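Local coordinates for protein nigritoxine (Vibrio nigripulchritudo, PDB 5M41) that acts as a bacterial toxin against crustaceans and insects, and has a new fold, at residues A223-F237 / H253-N266. Numbering follows the deposited sequence.
Sequences ASGIPFQLEFTFEGF and HLAKYFDLLVASTN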
# COMPACT_ATOMS: atom_id res chain seq x y z
N ALA A 223 -27.82 -6.89 15.41
CA ALA A 223 -26.62 -6.55 16.17
C ALA A 223 -27.03 -6.11 17.58
O ALA A 223 -27.75 -5.11 17.76
CB ALA A 223 -25.78 -5.47 15.48
N SER A 224 -26.60 -6.91 18.56
CA SER A 224 -26.86 -6.65 19.98
C SER A 224 -28.33 -6.27 20.22
O SER A 224 -28.63 -5.17 20.70
CB SER A 224 -25.88 -5.59 20.50
OG SER A 224 -24.55 -6.05 20.36
N GLY A 225 -29.23 -7.18 19.84
CA GLY A 225 -30.67 -6.99 20.03
C GLY A 225 -31.40 -6.02 19.10
O GLY A 225 -32.62 -5.94 19.14
N ILE A 226 -30.67 -5.28 18.27
CA ILE A 226 -31.27 -4.41 17.26
C ILE A 226 -31.36 -5.15 15.91
O ILE A 226 -30.34 -5.53 15.34
CB ILE A 226 -30.46 -3.10 17.11
CG1 ILE A 226 -30.32 -2.43 18.49
CG2 ILE A 226 -31.14 -2.16 16.11
CD1 ILE A 226 -29.38 -1.25 18.52
N PRO A 227 -32.59 -5.36 15.39
CA PRO A 227 -32.80 -6.15 14.18
C PRO A 227 -32.33 -5.46 12.90
O PRO A 227 -32.17 -4.25 12.88
CB PRO A 227 -34.33 -6.36 14.16
CG PRO A 227 -34.87 -5.12 14.85
CD PRO A 227 -33.87 -4.81 15.93
N PHE A 228 -32.08 -6.25 11.85
CA PHE A 228 -31.78 -5.78 10.50
C PHE A 228 -30.53 -4.93 10.35
O PHE A 228 -30.52 -4.00 9.55
CB PHE A 228 -32.98 -5.01 9.90
CG PHE A 228 -34.32 -5.55 10.32
CD1 PHE A 228 -34.62 -6.89 10.20
CD2 PHE A 228 -35.29 -4.68 10.83
CE1 PHE A 228 -35.87 -7.39 10.60
CE2 PHE A 228 -36.53 -5.16 11.22
CZ PHE A 228 -36.82 -6.50 11.10
N GLN A 229 -29.48 -5.26 11.08
CA GLN A 229 -28.29 -4.42 11.12
C GLN A 229 -27.16 -4.89 10.22
O GLN A 229 -26.42 -4.09 9.68
CB GLN A 229 -27.81 -4.28 12.56
CG GLN A 229 -28.83 -3.60 13.46
CD GLN A 229 -29.11 -2.18 12.99
OE1 GLN A 229 -28.23 -1.36 12.98
NE2 GLN A 229 -30.34 -1.91 12.55
N LEU A 230 -27.04 -6.19 10.01
CA LEU A 230 -25.85 -6.70 9.39
C LEU A 230 -26.19 -7.51 8.15
O LEU A 230 -26.61 -8.66 8.26
CB LEU A 230 -25.06 -7.55 10.42
CG LEU A 230 -24.52 -6.83 11.67
CD1 LEU A 230 -23.98 -7.85 12.68
CD2 LEU A 230 -23.44 -5.82 11.31
N GLU A 231 -26.00 -6.91 6.99
CA GLU A 231 -26.26 -7.57 5.71
C GLU A 231 -25.27 -8.70 5.49
O GLU A 231 -24.11 -8.56 5.80
CB GLU A 231 -26.11 -6.56 4.57
CG GLU A 231 -26.74 -7.00 3.25
CD GLU A 231 -26.40 -6.06 2.09
OE1 GLU A 231 -26.95 -6.24 0.98
OE2 GLU A 231 -25.58 -5.14 2.29
N PHE A 232 -25.75 -9.82 4.96
CA PHE A 232 -24.88 -10.94 4.66
C PHE A 232 -25.51 -11.83 3.59
O PHE A 232 -26.69 -12.16 3.67
CB PHE A 232 -24.64 -11.77 5.93
CG PHE A 232 -23.71 -12.93 5.72
CD1 PHE A 232 -22.34 -12.73 5.57
CD2 PHE A 232 -24.20 -14.23 5.65
CE1 PHE A 232 -21.47 -13.80 5.36
CE2 PHE A 232 -23.35 -15.30 5.44
CZ PHE A 232 -21.98 -15.08 5.29
N THR A 233 -24.70 -12.23 2.61
CA THR A 233 -25.12 -13.21 1.61
C THR A 233 -24.15 -14.38 1.60
O THR A 233 -22.99 -14.25 2.02
CB THR A 233 -25.16 -12.60 0.20
OG1 THR A 233 -23.85 -12.13 -0.14
CG2 THR A 233 -26.12 -11.41 0.15
N PHE A 234 -24.64 -15.52 1.11
CA PHE A 234 -23.86 -16.74 0.97
C PHE A 234 -23.11 -16.83 -0.38
O PHE A 234 -22.25 -17.69 -0.57
CB PHE A 234 -24.77 -17.97 1.15
CG PHE A 234 -24.01 -19.28 1.28
CD1 PHE A 234 -23.21 -19.52 2.40
CD2 PHE A 234 -24.09 -20.26 0.28
CE1 PHE A 234 -22.49 -20.71 2.51
CE2 PHE A 234 -23.36 -21.45 0.38
CZ PHE A 234 -22.56 -21.67 1.51
N GLU A 235 -23.43 -15.94 -1.31
CA GLU A 235 -22.83 -16.00 -2.64
C GLU A 235 -21.30 -15.92 -2.59
O GLU A 235 -20.72 -15.12 -1.84
CB GLU A 235 -23.40 -14.90 -3.54
CG GLU A 235 -24.87 -15.14 -3.88
CD GLU A 235 -25.56 -13.94 -4.49
OE1 GLU A 235 -24.90 -12.89 -4.69
OE2 GLU A 235 -26.78 -14.05 -4.76
N GLY A 236 -20.66 -16.77 -3.39
CA GLY A 236 -19.21 -16.79 -3.53
C GLY A 236 -18.49 -17.78 -2.63
O GLY A 236 -17.26 -17.88 -2.68
N PHE A 237 -19.24 -18.50 -1.79
CA PHE A 237 -18.65 -19.53 -0.91
C PHE A 237 -18.14 -20.71 -1.73
O PHE A 237 -18.82 -21.17 -2.64
CB PHE A 237 -19.68 -20.01 0.11
CG PHE A 237 -19.58 -19.36 1.45
CD1 PHE A 237 -19.03 -20.05 2.54
CD2 PHE A 237 -20.06 -18.06 1.67
CE1 PHE A 237 -18.94 -19.46 3.79
CE2 PHE A 237 -19.96 -17.46 2.92
CZ PHE A 237 -19.40 -18.16 3.98
N HIS A 253 -14.61 -15.76 2.43
CA HIS A 253 -16.04 -15.58 2.70
C HIS A 253 -16.36 -16.00 4.11
O HIS A 253 -17.15 -15.35 4.81
CB HIS A 253 -16.87 -16.33 1.65
CG HIS A 253 -16.76 -15.72 0.26
ND1 HIS A 253 -17.62 -14.77 -0.20
CD2 HIS A 253 -15.79 -15.88 -0.73
CE1 HIS A 253 -17.24 -14.37 -1.43
NE2 HIS A 253 -16.13 -15.06 -1.77
N LEU A 254 -15.69 -17.04 4.56
CA LEU A 254 -15.84 -17.50 5.93
C LEU A 254 -15.25 -16.48 6.93
O LEU A 254 -15.85 -16.24 7.98
CB LEU A 254 -15.21 -18.88 6.07
CG LEU A 254 -15.23 -19.57 7.43
CD1 LEU A 254 -16.69 -19.75 7.89
CD2 LEU A 254 -14.51 -20.90 7.36
N ALA A 255 -14.10 -15.89 6.63
CA ALA A 255 -13.62 -14.79 7.49
C ALA A 255 -14.66 -13.64 7.57
O ALA A 255 -14.88 -13.03 8.64
CB ALA A 255 -12.28 -14.26 7.01
N LYS A 256 -15.29 -13.33 6.44
CA LYS A 256 -16.37 -12.32 6.47
C LYS A 256 -17.50 -12.76 7.42
O LYS A 256 -18.01 -11.96 8.20
CB LYS A 256 -16.91 -12.04 5.06
CG LYS A 256 -17.98 -10.93 5.03
CD LYS A 256 -18.52 -10.63 3.62
CE LYS A 256 -19.30 -11.82 3.07
NZ LYS A 256 -19.46 -11.80 1.59
N TYR A 257 -17.85 -14.04 7.40
CA TYR A 257 -18.92 -14.52 8.29
C TYR A 257 -18.49 -14.43 9.77
O TYR A 257 -19.24 -13.94 10.62
CB TYR A 257 -19.36 -15.96 7.93
CG TYR A 257 -20.51 -16.43 8.81
CD1 TYR A 257 -21.63 -15.61 8.99
CD2 TYR A 257 -20.48 -17.69 9.45
CE1 TYR A 257 -22.69 -16.03 9.80
CE2 TYR A 257 -21.53 -18.10 10.26
CZ TYR A 257 -22.64 -17.27 10.42
OH TYR A 257 -23.69 -17.64 11.22
N PHE A 258 -17.28 -14.88 10.08
CA PHE A 258 -16.79 -14.73 11.43
C PHE A 258 -16.77 -13.27 11.87
O PHE A 258 -17.16 -12.97 12.99
CB PHE A 258 -15.40 -15.33 11.57
CG PHE A 258 -15.41 -16.80 11.85
CD1 PHE A 258 -15.95 -17.30 13.05
CD2 PHE A 258 -14.87 -17.70 10.93
CE1 PHE A 258 -15.94 -18.68 13.31
CE2 PHE A 258 -14.84 -19.07 11.19
CZ PHE A 258 -15.37 -19.56 12.39
N ASP A 259 -16.35 -12.37 10.98
CA ASP A 259 -16.32 -10.93 11.31
C ASP A 259 -17.74 -10.44 11.64
O ASP A 259 -17.95 -9.62 12.53
CB ASP A 259 -15.81 -10.11 10.11
CG ASP A 259 -14.31 -10.27 9.85
OD1 ASP A 259 -13.58 -10.87 10.68
OD2 ASP A 259 -13.87 -9.81 8.76
N LEU A 260 -18.72 -10.91 10.86
CA LEU A 260 -20.11 -10.54 11.09
C LEU A 260 -20.61 -11.01 12.47
O LEU A 260 -21.31 -10.27 13.18
CB LEU A 260 -21.01 -11.09 9.97
CG LEU A 260 -22.51 -10.75 10.18
CD1 LEU A 260 -23.20 -10.45 8.87
CD2 LEU A 260 -23.24 -11.86 10.93
N LEU A 261 -20.27 -12.25 12.83
CA LEU A 261 -20.67 -12.80 14.13
C LEU A 261 -20.07 -12.00 15.29
O LEU A 261 -20.71 -11.81 16.31
CB LEU A 261 -20.28 -14.27 14.27
CG LEU A 261 -21.04 -15.28 13.38
CD1 LEU A 261 -20.40 -16.66 13.48
CD2 LEU A 261 -22.50 -15.36 13.81
N VAL A 262 -18.82 -11.55 15.12
CA VAL A 262 -18.22 -10.66 16.13
C VAL A 262 -18.99 -9.33 16.16
O VAL A 262 -19.33 -8.84 17.24
CB VAL A 262 -16.71 -10.45 15.88
CG1 VAL A 262 -16.13 -9.40 16.84
CG2 VAL A 262 -15.94 -11.77 16.03
N ALA A 263 -19.27 -8.74 15.00
CA ALA A 263 -20.03 -7.47 14.98
C ALA A 263 -21.42 -7.64 15.57
O ALA A 263 -21.94 -6.70 16.14
CB ALA A 263 -20.13 -6.87 13.57
N SER A 264 -22.00 -8.84 15.45
CA SER A 264 -23.36 -9.03 15.97
C SER A 264 -23.40 -8.91 17.49
O SER A 264 -24.41 -8.50 18.04
CB SER A 264 -23.96 -10.38 15.55
OG SER A 264 -23.37 -11.43 16.33
N THR A 265 -22.31 -9.25 18.16
CA THR A 265 -22.29 -9.21 19.62
C THR A 265 -21.44 -8.05 20.18
O THR A 265 -21.17 -8.00 21.37
CB THR A 265 -21.87 -10.57 20.24
OG1 THR A 265 -20.59 -10.95 19.74
CG2 THR A 265 -22.88 -11.68 19.86
N ASN A 266 -21.01 -7.15 19.29
CA ASN A 266 -20.41 -5.84 19.63
C ASN A 266 -19.16 -5.46 18.84
O ASN A 266 -18.16 -6.17 18.88
CB ASN A 266 -20.12 -5.68 21.13
CG ASN A 266 -21.12 -4.77 21.82
OD1 ASN A 266 -21.58 -3.79 21.25
ND2 ASN A 266 -21.45 -5.10 23.07
O HOH W 1 -22.29 -10.63 2.47
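Ser224 meets the C-terminal end of helix 253-264 through its backbone: its N donates to Ser264 O at 2.8 Å, in the carbonyl plane, and its OG adds a weak bond to the same oxygen. A carbonyl at a helix end lacks the usual amide of the next turn, and here the type I' turn 223-226 supplies one. Ser224 sits in that turn with positive phi, as does Gly225, a residue that adopts such angles easily. After the corner at 227-228, Gln229 and Leu230 form a classic beta bulge opposite Val221, and Leu230 turns to the helix. Its CD1 lies 3.5 Å from Ser264 N, while both methyls touch Ala263 CB, a small side chain that allows close approach. Leu260 CD1 fits between Leu230 CB and Phe232 CB, 3.5 Å from the latter. Phe232, the buried aromatic of the segment, has CG anti to its backbone N (chi1 -178°), which carries the ring to the helix; Tyr257 CD1 lies over one face, and the two ring planes are inclined at 37°. Lys256 suits the exposed margin: its aliphatic CE packs against Phe232 CE1, and its NZ makes a weak bond to a water that also accepts from Thr233 N. At the type II turn 234-237, Gly236 lies over the His253 imidazole, its CA 4.1 Å from the ring centroid in a CH-pi contact; with no side chain, Gly236 can lie directly against the ring, and its phi of 95° is one that glycine takes readily. Phe237 receives His253 CB over one face, 3.7 Å from its centroid, and Phe234 CE1 over the opposite face. The extended segment thus runs antiparallel to helix 253-264, whose Tyr257 reaches Phe43 of helix 34-54 and bonds through OH to Ser210 of helix 206-215, while Phe237 packs on Ala211 of that helix and Glu243 of helix 240-245.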